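Local coordinates for DUF269-containing protein (Cyanothece sp. ATCC 51142, PDB 3NJ2), which is of unknown function but belongs to the DUF269 family and is associated with nitrogen fixation in this cyanobacterium, at residues P35-L40 with A95-L99. Numbering follows the deposited sequence.
Sequences PFLQSL and AIAAL
Ser39 donates its hydroxyl to the main chain of the facing helix, with OG 3.0 Å from Ala95 O. OG approaches well off the C=O direction, at 111° to the carbonyl bond, and lies slightly tilted from the carbonyl plane; Ala95 O meanwhile keeps its helical bond from Leu99 N, a longish 3.3 Å, and so accepts two donors. A chi1 of -165° turns OG away from the backbone N, and the hydroxyl reaches toward Ala95 O with the Ala98 methyl close by. Beside it, CD1 of Leu99 lies 3.9 Å from Ser39 CB and meets the Phe36 ring at its edge, near the ring plane, 3.7 Å from CD1 of that ring. The ring's CE1 reaches on to Ile96 CG1 at 3.6 Å. The small side chain of Ala95 lets the backbones come close, its methyl resting 3.6 Å from Leu40 CA. This is helix-to-helix packing in the interior of the chain, between helix 35-46 and the long helix 83-104: the axes of segments 35-40 and 95-99 cross at 119°, 8.8 Å apart at their closest. Were an alanine here instead of Ser39, the loss of the hydroxyl is likely to take away the second donor to Ala95 O and the hydrogen bond that links these two segments. Farther out, Asn151 and Thr155 of helix 147-167 touch Phe36, while Tyr65 and Ile62 pack against Leu40.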
loop_
_atom_site.group_PDB
_atom_site.type_symbol
_atom_site.label_atom_id
_atom_site.label_comp_id
_atom_site.label_asym_id
_atom_site.label_seq_id
_atom_site.Cartn_x
_atom_site.Cartn_y
_atom_site.Cartn_z
ATOM N N PRO B 35 20.904 2.503 -16.387
ATOM C CA PRO B 35 19.943 1.382 -16.296
ATOM C C PRO B 35 18.655 1.830 -15.563
ATOM O O PRO B 35 17.622 1.357 -15.894
ATOM C CB PRO B 35 20.714 0.323 -15.495
ATOM C CG PRO B 35 22.130 0.592 -15.918
ATOM C CD PRO B 35 22.282 2.105 -15.962
ATOM N N PHE B 36 18.808 2.750 -14.588
ATOM C CA PHE B 36 17.627 3.281 -13.910
ATOM C C PHE B 36 16.715 4.060 -14.828
ATOM O O PHE B 36 15.552 3.756 -14.859
ATOM C CB PHE B 36 17.910 4.041 -12.586
ATOM C CG PHE B 36 16.656 4.583 -12.034
ATOM C CD1 PHE B 36 15.720 3.712 -11.365
ATOM C CD2 PHE B 36 16.338 5.956 -12.178
ATOM C CE1 PHE B 36 14.460 4.219 -10.906
ATOM C CE2 PHE B 36 15.117 6.387 -11.723
ATOM C CZ PHE B 36 14.181 5.523 -11.137
ATOM N N LEU B 37 17.289 5.033 -15.535
ATOM C CA LEU B 37 16.410 5.788 -16.408
ATOM C C LEU B 37 15.805 4.934 -17.509
ATOM O O LEU B 37 14.680 5.182 -17.928
ATOM C CB LEU B 37 17.154 7.041 -16.944
ATOM C CG LEU B 37 17.662 8.051 -15.928
ATOM C CD1 LEU B 37 18.436 9.267 -16.513
ATOM C CD2 LEU B 37 16.481 8.503 -15.063
ATOM N N GLN B 38 16.587 3.971 -18.020
ATOM C CA GLN B 38 16.052 3.066 -18.951
ATOM C C GLN B 38 14.862 2.229 -18.368
ATOM O O GLN B 38 13.843 2.013 -19.021
ATOM C CB GLN B 38 17.150 2.257 -19.612
ATOM C CG GLN B 38 17.907 3.060 -20.694
ATOM C CD GLN B 38 16.980 3.426 -21.846
ATOM O OE1 GLN B 38 16.390 2.524 -22.483
ATOM N NE2 GLN B 38 16.824 4.732 -22.097
ATOM N N SER B 39 14.998 1.771 -17.144
ATOM C CA SER B 39 13.935 1.089 -16.470
ATOM C C SER B 39 12.735 1.982 -16.328
ATOM O O SER B 39 11.659 1.569 -16.583
ATOM C CB SER B 39 14.373 0.667 -15.069
ATOM O OG SER B 39 13.445 -0.279 -14.568
ATOM N N LEU B 40 12.977 3.242 -15.966
ATOM C CA LEU B 40 11.846 4.153 -15.780
ATOM C C LEU B 40 11.116 4.400 -17.112
ATOM O O LEU B 40 9.863 4.369 -17.185
ATOM C CB LEU B 40 12.344 5.469 -15.192
ATOM C CG LEU B 40 11.336 6.550 -14.914
ATOM C CD1 LEU B 40 10.176 6.016 -13.992
ATOM C CD2 LEU B 40 11.977 7.816 -14.378
ATOM N N ALA B 95 9.876 0.953 -11.530
ATOM C CA ALA B 95 11.194 0.974 -12.209
ATOM C C ALA B 95 12.270 0.439 -11.204
ATOM O O ALA B 95 13.197 -0.349 -11.595
ATOM C CB ALA B 95 11.471 2.359 -12.695
ATOM N N ILE B 96 12.114 0.870 -9.936
ATOM C CA ILE B 96 13.031 0.504 -8.888
ATOM C C ILE B 96 12.834 -1.019 -8.673
ATOM O O ILE B 96 13.834 -1.821 -8.631
ATOM C CB ILE B 96 12.723 1.324 -7.622
ATOM C CG1 ILE B 96 13.248 2.694 -7.845
ATOM C CG2 ILE B 96 13.458 0.594 -6.324
ATOM C CD1 ILE B 96 12.655 3.675 -6.852
ATOM N N ALA B 97 11.593 -1.473 -8.603
ATOM C CA ALA B 97 11.220 -2.867 -8.317
ATOM C C ALA B 97 11.779 -3.759 -9.461
ATOM O O ALA B 97 12.364 -4.804 -9.264
ATOM C CB ALA B 97 9.729 -3.005 -8.228
ATOM N N ALA B 98 11.611 -3.264 -10.704
ATOM C CA ALA B 98 12.112 -4.105 -11.838
ATOM C C ALA B 98 13.615 -4.337 -11.815
ATOM O O ALA B 98 14.054 -5.393 -12.207
ATOM C CB ALA B 98 11.677 -3.417 -13.114
ATOM N N LEU B 99 14.412 -3.369 -11.384
ATOM C CA LEU B 99 15.847 -3.503 -11.264
ATOM C C LEU B 99 16.205 -4.447 -10.099
ATOM O O LEU B 99 17.122 -5.260 -10.218
ATOM C CB LEU B 99 16.539 -2.156 -11.108
ATOM C CG LEU B 99 16.537 -1.326 -12.388
ATOM C CD1 LEU B 99 16.643 0.193 -11.984
ATOM C CD2 LEU B 99 17.527 -1.880 -13.382
#